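Local atomic coordinates of endo-beta-1,4-glucanase (Ampullaria crossean, PDB entry 5XBU), a protein that probably hydrolyses internal beta-1,4-glycosidic bonds of cellulose, as an endoglucanase of glycoside hydrolase family 45. Residues Gly79-Leu84 with Pro103-Val108; Thr27-Asp32 with Leu143-Gly148. One frame throughout, in Å; residues are numbered along the deposited sequence. Where two conformers were deposited one is given.

Contact 1. Residues Gly79-Leu84 with Pro103-Val108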
ATOM      1  N   GLY A  79      -7.122   8.208   2.138  1.00  9.81           N
ATOM      2  CA  GLY A  79      -6.906   9.379   1.338  1.00 10.52           C
ATOM      3  C   GLY A  79      -5.501   9.920   1.335  1.00 11.28           C
ATOM      4  O   GLY A  79      -5.221  10.870   0.586  1.00 12.63           O
ATOM      5  N   LYS A  80      -4.587   9.336   2.107  1.00 10.57           N
ATOM      6  CA  LYS A  80      -3.177   9.708   1.986  1.00 10.39           C
ATOM      7  C   LYS A  80      -2.620   9.144   0.698  1.00  9.19           C
ATOM      8  O   LYS A  80      -3.103   8.145   0.186  1.00  9.85           O
ATOM      9  CB  LYS A  80      -2.341   9.131   3.148  1.00 12.61           C
ATOM     10  CG  LYS A  80      -2.675   9.672   4.520  1.00 15.80           C
ATOM     11  CD  LYS A  80      -2.200  11.111   4.632  1.00 19.00           C
ATOM     12  CE  LYS A  80      -2.221  11.591   6.077  1.00 21.31           C
ATOM     13  NZ  LYS A  80      -1.183  10.919   6.960  1.00 22.57           N
ATOM     14  N   CYS A  81      -1.583   9.787   0.187  1.00  9.10           N
ATOM     15  CA  CYS A  81      -0.846   9.267  -0.951  1.00  9.33           C
ATOM     16  C   CYS A  81       0.576   8.908  -0.539  1.00  9.51           C
ATOM     17  O   CYS A  81       1.195   9.551   0.320  1.00 10.37           O
ATOM     18  CB  CYS A  81      -0.818  10.273  -2.104  1.00 10.10           C
ATOM     19  SG  CYS A  81      -2.435  10.358  -2.933  1.00 10.59           S
ATOM     20  N   VAL A  82       1.081   7.855  -1.168  1.00  9.08           N
ATOM     21  CA  VAL A  82       2.423   7.360  -0.934  1.00  9.15           C
ATOM     22  C   VAL A  82       3.139   7.239  -2.281  1.00  9.23           C
ATOM     23  O   VAL A  82       2.568   6.738  -3.256  1.00 10.32           O
ATOM     24  CB  VAL A  82       2.444   6.022  -0.161  1.00  9.17           C
ATOM     25  CG1 VAL A  82       1.930   6.228   1.266  1.00  9.55           C
ATOM     26  CG2 VAL A  82       1.723   4.911  -0.858  1.00  9.77           C
ATOM     27  N   ARG A  83       4.382   7.701  -2.327  0.51  9.16           N
ATOM     28  CA  ARG A  83       5.234   7.486  -3.486  0.51  9.46           C
ATOM     29  C   ARG A  83       6.057   6.245  -3.207  0.51  8.91           C
ATOM     30  O   ARG A  83       6.706   6.150  -2.156  0.51  8.95           O
ATOM     31  CB  ARG A  83       6.158   8.673  -3.729  0.51 10.62           C
ATOM     32  CG  ARG A  83       7.105   8.422  -4.903  0.51 12.03           C
ATOM     33  CD  ARG A  83       7.970   9.601  -5.261  0.51 13.72           C
ATOM     34  NE  ARG A  83       7.177  10.730  -5.742  0.51 15.81           N
ATOM     35  CZ  ARG A  83       7.084  11.890  -5.112  0.51 17.20           C
ATOM     36  NH1 ARG A  83       7.738  12.076  -3.974  0.51 17.82           N
ATOM     37  NH2 ARG A  83       6.349  12.865  -5.628  0.51 17.90           N
ATOM     38  N   LEU A  84       5.994   5.293  -4.130  1.00  8.70           N
ATOM     39  CA  LEU A  84       6.701   4.032  -4.035  1.00  8.65           C
ATOM     40  C   LEU A  84       7.752   3.972  -5.137  1.00  9.14           C
ATOM     41  O   LEU A  84       7.420   4.115  -6.321  1.00  9.49           O
ATOM     42  CB  LEU A  84       5.750   2.855  -4.142  1.00  8.68           C
ATOM     43  CG  LEU A  84       4.557   2.885  -3.174  1.00  8.82           C
ATOM     44  CD1 LEU A  84       3.781   1.594  -3.274  1.00  9.35           C
ATOM     45  CD2 LEU A  84       5.025   3.105  -1.737  1.00  9.15           C
ATOM     46  N   PRO A 103       9.232   5.950 -10.090  0.60 11.07           N
ATOM     47  CA  PRO A 103       8.345   5.993  -8.929  0.60 10.77           C
ATOM     48  C   PRO A 103       6.896   6.079  -9.376  0.60 10.52           C
ATOM     49  O   PRO A 103       6.577   6.519 -10.481  0.60 10.60           O
ATOM     50  CB  PRO A 103       8.770   7.271  -8.210  0.60 11.54           C
ATOM     51  CG  PRO A 103       9.365   8.140  -9.258  0.60 12.10           C
ATOM     52  CD  PRO A 103       9.946   7.221 -10.301  0.60 11.60           C
ATOM     53  N   VAL A 104       6.014   5.627  -8.499  1.00 10.17           N
ATOM     54  CA  VAL A 104       4.580   5.732  -8.739  1.00 10.15           C
ATOM     55  C   VAL A 104       3.908   6.129  -7.429  1.00  9.52           C
ATOM     56  O   VAL A 104       4.228   5.591  -6.370  1.00  9.67           O
ATOM     57  CB  VAL A 104       3.993   4.411  -9.290  1.00 11.26           C
ATOM     58  CG1 VAL A 104       2.527   4.558  -9.581  1.00 11.99           C
ATOM     59  CG2 VAL A 104       4.730   3.941 -10.567  1.00 12.61           C
ATOM     60  N   VAL A 105       2.981   7.064  -7.521  1.00  9.79           N
ATOM     61  CA  VAL A 105       2.186   7.537  -6.391  1.00  9.86           C
ATOM     62  C   VAL A 105       0.861   6.787  -6.354  1.00  9.76           C
ATOM     63  O   VAL A 105       0.140   6.721  -7.357  1.00 10.98           O
ATOM     64  CB  VAL A 105       1.973   9.058  -6.459  1.00 11.02           C
ATOM     65  CG1 VAL A 105       1.037   9.548  -5.337  1.00 12.28           C
ATOM     66  CG2 VAL A 105       3.294   9.821  -6.421  1.00 12.13           C
ATOM     67  N   PHE A 106       0.523   6.256  -5.179  1.00  9.39           N
ATOM     68  CA  PHE A 106      -0.722   5.540  -4.954  1.00  9.56           C
ATOM     69  C   PHE A 106      -1.504   6.234  -3.847  1.00  9.01           C
ATOM     70  O   PHE A 106      -0.926   6.694  -2.856  1.00  9.97           O
ATOM     71  CB  PHE A 106      -0.481   4.098  -4.518  1.00  9.49           C
ATOM     72  CG  PHE A 106       0.220   3.261  -5.560  1.00  9.48           C
ATOM     73  CD1 PHE A 106       1.594   3.322  -5.684  1.00  9.95           C
ATOM     74  CD2 PHE A 106      -0.494   2.435  -6.415  1.00  9.88           C
ATOM     75  CE1 PHE A 106       2.254   2.574  -6.654  1.00 10.80           C
ATOM     76  CE2 PHE A 106       0.149   1.683  -7.393  1.00 10.77           C
ATOM     77  CZ  PHE A 106       1.531   1.769  -7.503  1.00 11.00           C
ATOM     78  N   MET A 107      -2.825   6.243  -3.961  1.00  8.81           N
ATOM     79  CA  MET A 107      -3.690   6.758  -2.904  1.00  8.46           C
ATOM     80  C   MET A 107      -4.282   5.625  -2.084  1.00  8.15           C
ATOM     81  O   MET A 107      -4.741   4.614  -2.625  1.00  8.49           O
ATOM     82  CB  MET A 107      -4.801   7.627  -3.504  1.00  8.84           C
ATOM     83  CG  MET A 107      -5.647   8.318  -2.422  1.00  9.06           C
ATOM     84  SD  MET A 107      -6.675   9.639  -3.081  1.00  9.80           S
ATOM     85  CE  MET A 107      -7.898   8.679  -3.996  1.00 10.61           C
ATOM     86  N   VAL A 108      -4.286   5.810  -0.760  1.00  8.17           N
ATOM     87  CA  VAL A 108      -4.890   4.853   0.156  1.00  8.31           C
ATOM     88  C   VAL A 108      -6.407   4.931   0.054  1.00  8.50           C
ATOM     89  O   VAL A 108      -7.011   5.950   0.399  1.00  9.05           O
ATOM     90  CB  VAL A 108      -4.453   5.147   1.598  1.00  8.72           C
ATOM     91  CG1 VAL A 108      -5.145   4.215   2.548  1.00  8.98           C
ATOM     92  CG2 VAL A 108      -2.920   5.094   1.714  1.00  8.98           C
TER
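Leu-84 and Phe-106 cross at about a right angle on one face of the antiparallel ladder between strands 81-86 and 104-108, with Leu-84 CD1 3.7 Å from Phe-106 CD1. Phe-106 is paired with Val-82, but its CG stands beside its own backbone N (chi1 -63°), on the side of Leu-84. Phe-141, Leu-143 and Trp-162 close over this face, so branched and aromatic hydrocarbon suits it. Two hydrogen bonds join Val-82 to Phe-106 and two join Leu-84 to Val-104. At the other end Val-108 N reaches Lys-80 O in an almost straight bond of 2.8 Å (177° at the hydrogen), while the Lys-80 amine leads away to Asn-77 and Glu-164. Gly-79 adopts a positive phi, which residues with a CB take up less readily, and gives its N to Val-108 O at 2.9 Å.

The reverse face is mixed. Cys-81, disulfide-bonded to Cys-167, lays SG 3.7 Å from Met-107 CB and is buried. Farther along, packing gives way to solvent: in the conformers given, Arg-83 CD lies 3.8 Å from Pro-103 CB, and the guanidinium goes on to Glu-163. Hydrocarbon thus turns one face to the interior, while a disulfide and one long charged chain tie the other to its surroundings.

Contact 2. Residues Thr27-Asp32 with Leu143-Gly148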
ATOM      1  N   THR A  27       5.369  -4.970  -1.480  1.00  8.77           N
ATOM      2  CA  THR A  27       4.169  -4.764  -2.257  1.00  9.04           C
ATOM      3  C   THR A  27       3.669  -6.096  -2.792  1.00  9.41           C
ATOM      4  O   THR A  27       4.436  -7.021  -3.037  1.00 10.16           O
ATOM      5  CB  THR A  27       4.365  -3.761  -3.423  1.00  9.54           C
ATOM      6  OG1 THR A  27       5.135  -4.349  -4.479  1.00 10.03           O
ATOM      7  CG2 THR A  27       4.987  -2.450  -3.013  1.00 10.33           C
ATOM      8  N   THR A  28       2.352  -6.155  -3.010  1.00  9.43           N
ATOM      9  CA  THR A  28       1.683  -7.213  -3.758  1.00 10.30           C
ATOM     10  C   THR A  28       0.631  -6.541  -4.635  1.00 10.98           C
ATOM     11  O   THR A  28       0.473  -5.313  -4.615  1.00 11.35           O
ATOM     12  CB  THR A  28       1.073  -8.292  -2.843  1.00 10.89           C
ATOM     13  OG1 THR A  28       0.255  -7.688  -1.841  1.00 11.09           O
ATOM     14  CG2 THR A  28       2.122  -9.171  -2.170  1.00 11.43           C
ATOM     15  N   ARG A  29      -0.117  -7.332  -5.389  0.66 12.64           N
ATOM     16  CA  ARG A  29      -1.250  -6.812  -6.132  0.66 14.25           C
ATOM     17  C   ARG A  29      -2.487  -7.600  -5.741  0.66 13.66           C
ATOM     18  O   ARG A  29      -2.394  -8.767  -5.341  0.66 13.76           O
ATOM     19  CB  ARG A  29      -1.006  -6.841  -7.646  0.66 16.84           C
ATOM     20  CG  ARG A  29      -0.541  -8.189  -8.195  0.66 19.46           C
ATOM     21  CD  ARG A  29      -0.194  -8.094  -9.680  0.66 22.17           C
ATOM     22  NE  ARG A  29       0.955  -8.870 -10.111  0.66 24.73           N
ATOM     23  CZ  ARG A  29       1.217  -9.102 -11.388  0.66 26.43           C
ATOM     24  NH1 ARG A  29       2.284  -9.800 -11.755  0.66 27.11           N
ATOM     25  NH2 ARG A  29       0.372  -8.643 -12.300  0.66 26.93           N
ATOM     26  N   TYR A  30      -3.637  -6.940  -5.829  1.00 13.44           N
ATOM     27  CA  TYR A  30      -4.889  -7.570  -5.477  1.00 14.28           C
ATOM     28  C   TYR A  30      -5.974  -7.108  -6.405  1.00 15.86           C
ATOM     29  O   TYR A  30      -5.873  -6.059  -7.052  1.00 16.10           O
ATOM     30  CB  TYR A  30      -5.280  -7.322  -4.040  1.00 14.17           C
ATOM     31  CG  TYR A  30      -5.941  -5.985  -3.719  1.00 13.62           C
ATOM     32  CD1 TYR A  30      -5.226  -4.800  -3.694  1.00 12.68           C
ATOM     33  CD2 TYR A  30      -7.312  -5.930  -3.419  1.00 14.53           C
ATOM     34  CE1 TYR A  30      -5.832  -3.610  -3.339  1.00 12.42           C
ATOM     35  CE2 TYR A  30      -7.937  -4.724  -3.076  1.00 14.24           C
ATOM     36  CZ  TYR A  30      -7.174  -3.581  -3.025  1.00 12.91           C
ATOM     37  OH  TYR A  30      -7.817  -2.417  -2.663  1.00 13.44           O
ATOM     38  N   VAL A  31      -7.034  -7.915  -6.365  0.66 17.26           N
ATOM     39  CA  VAL A  31      -8.289  -7.737  -7.059  0.66 19.56           C
ATOM     40  C   VAL A  31      -9.390  -8.333  -6.178  0.66 21.17           C
ATOM     41  O   VAL A  31      -9.211  -9.404  -5.590  0.66 21.91           O
ATOM     42  CB  VAL A  31      -8.102  -8.540  -8.355  0.66 21.12           C
ATOM     43  CG1 VAL A  31      -9.093  -9.669  -8.475  0.66 22.09           C
ATOM     44  CG2 VAL A  31      -7.970  -7.635  -9.509  0.66 21.62           C
ATOM     45  N   ASP A  32     -10.531  -7.639  -6.056  0.66 21.74           N
ATOM     46  CA  ASP A  32     -11.668  -8.201  -5.312  0.66 22.28           C
ATOM     47  C   ASP A  32     -12.992  -7.494  -5.589  0.66 21.45           C
ATOM     48  O   ASP A  32     -14.053  -7.948  -5.149  0.66 20.81           O
ATOM     49  CB  ASP A  32     -11.399  -8.290  -3.797  0.66 23.62           C
ATOM     50  CG  ASP A  32     -11.318  -6.924  -3.108  0.66 24.47           C
ATOM     51  OD1 ASP A  32     -11.676  -5.887  -3.704  0.66 24.36           O
ATOM     52  OD2 ASP A  32     -10.877  -6.897  -1.937  0.66 24.89           O
ATOM     53  N   LEU A 143      -1.532  -3.434  -4.018  1.00  9.38           N
ATOM     54  CA  LEU A 143      -1.803  -2.493  -5.092  1.00 10.01           C
ATOM     55  C   LEU A 143      -2.967  -3.002  -5.948  1.00 10.65           C
ATOM     56  O   LEU A 143      -2.922  -4.112  -6.472  1.00 11.41           O
ATOM     57  CB  LEU A 143      -0.553  -2.303  -5.971  1.00  9.99           C
ATOM     58  CG  LEU A 143       0.725  -1.946  -5.168  1.00 10.32           C
ATOM     59  CD1 LEU A 143       1.876  -1.804  -6.116  1.00 11.34           C
ATOM     60  CD2 LEU A 143       0.538  -0.679  -4.342  1.00 10.07           C
ATOM     61  N   GLN A 144      -4.002  -2.175  -6.097  1.00 10.95           N
ATOM     62  CA  GLN A 144      -5.178  -2.543  -6.898  1.00 11.96           C
ATOM     63  C   GLN A 144      -4.767  -2.785  -8.349  1.00 12.22           C
ATOM     64  O   GLN A 144      -4.091  -1.952  -8.962  1.00 12.18           O
ATOM     65  CB  GLN A 144      -6.165  -1.389  -6.827  1.00 11.87           C
ATOM     66  CG  GLN A 144      -7.421  -1.546  -7.690  1.00 12.29           C
ATOM     67  CD  GLN A 144      -8.281  -2.707  -7.286  1.00 13.65           C
ATOM     68  OE1 GLN A 144      -8.306  -3.740  -7.957  1.00 14.99           O
ATOM     69  NE2 GLN A 144      -8.988  -2.553  -6.150  1.00 15.17           N
ATOM     70  N   ASP A 145      -5.212  -3.917  -8.902  1.00 13.72           N
ATOM     71  CA  ASP A 145      -4.819  -4.310 -10.251  1.00 15.35           C
ATOM     72  C   ASP A 145      -6.018  -4.737 -11.093  1.00 15.88           C
ATOM     73  O   ASP A 145      -5.833  -5.432 -12.091  1.00 16.32           O
ATOM     74  CB  ASP A 145      -3.758  -5.430 -10.205  1.00 16.84           C
ATOM     75  CG  ASP A 145      -3.029  -5.649 -11.551  1.00 17.89           C
ATOM     76  OD1 ASP A 145      -2.738  -4.678 -12.299  1.00 18.15           O
ATOM     77  OD2 ASP A 145      -2.742  -6.821 -11.861  1.00 19.37           O
ATOM     78  N   GLN A 146      -7.241  -4.322 -10.725  1.00 16.33           N
ATOM     79  CA  GLN A 146      -8.444  -4.816 -11.399  1.00 17.52           C
ATOM     80  C   GLN A 146      -8.363  -4.668 -12.907  1.00 16.90           C
ATOM     81  O   GLN A 146      -8.813  -5.555 -13.639  1.00 17.89           O
ATOM     82  CB  GLN A 146      -9.703  -4.131 -10.843  1.00 19.34           C
ATOM     83  CG  GLN A 146     -11.013  -4.462 -11.606  1.00 21.57           C
ATOM     84  CD  GLN A 146     -12.047  -5.210 -10.775  1.00 23.02           C
ATOM     85  OE1 GLN A 146     -11.732  -5.876  -9.805  1.00 23.63           O
ATOM     86  NE2 GLN A 146     -13.303  -5.108 -11.184  1.00 23.83           N
ATOM     87  N   VAL A 147      -7.818  -3.556 -13.400  1.00 16.03           N
ATOM     88  CA  VAL A 147      -7.763  -3.296 -14.842  1.00 16.10           C
ATOM     89  C   VAL A 147      -6.343  -3.410 -15.395  1.00 16.59           C
ATOM     90  O   VAL A 147      -6.041  -2.914 -16.498  1.00 17.43           O
ATOM     91  CB  VAL A 147      -8.437  -1.966 -15.215  1.00 16.26           C
ATOM     92  CG1 VAL A 147      -9.834  -1.920 -14.653  1.00 16.58           C
ATOM     93  CG2 VAL A 147      -7.611  -0.761 -14.758  1.00 16.21           C
ATOM     94  N   GLY A 148      -5.467  -4.085 -14.665  1.00 16.48           N
ATOM     95  CA  GLY A 148      -4.128  -4.291 -15.161  1.00 16.93           C
ATOM     96  C   GLY A 148      -3.200  -3.113 -14.985  1.00 16.79           C
ATOM     97  O   GLY A 148      -2.145  -3.077 -15.633  1.00 17.74           O
TER
HETATM   98  O   HOH W   1     -11.276  -2.966  -4.105  1.00 31.64           O
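Leu-143 N donates to Thr-28 O at 2.8 Å, part of the parallel pairing of strands 22-30 and 140-144 in what the family identifies as a double-psi beta-barrel. The ladder continues as Tyr-30 N donates to Leu-143 O, and ends where Asp-145 N meets Tyr-30 O at 2.9 Å. Beyond it the chain reverses in a type I turn, closed by Gly-148 N on Asp-145 O.

Tyr-30 contributes a large part of the side-chain contact. Its CG sits between backbone N and carbonyl carbon (chi1 81°), and the ring runs beside the partner strand, Tyr-30 CE1 3.6 Å from Gln-144 N. The Gln-144 side chain crosses it obliquely, planes 43° apart, while the hydroxyl bonds to Asn-110. An alanine here would probably leave Asn-110 without that partner and open a gap beside Gln-144.

On the other face Leu-143, apolar and buried, sets CG 3.4 Å from Thr-28 O. Arg-29 and Asp-145 suit the more open end: in the conformer given they lie side by side in a long salt bridge, Glu-151 being the arginine's stronger partner. The backbone N atoms of Val-150 and Glu-151 hold Asp-145 OD1; OD2 approaches the guanidinium edge in its plane, Asp-145 OD2 lying 3.6 Å from Arg-29 NH2.

Both contacts belong to one curled, mixed sheet, and their centres lie about 14 Å apart. Contact 1 is the more buried, an antiparallel ladder with side-chain contacts that are chiefly apolar; contact 2 lies slightly farther out, and its parallel strands soon give way to a turn with polar and charged groups. Strand 57-60 pairs with 104-108 of contact 1 and with 140-144 of contact 2, while strand 160-165 borders 81-86 and 22-30. The two contacts also meet directly through hydrocarbon: Phe-106 CZ packs 3.8 Å from Leu-143 CD1, and Leu-84 CD1 lies near both Leu-143 CD2 and Thr-27 CG2. Leu-143 therefore belongs to the apolar interior that both contacts help to line.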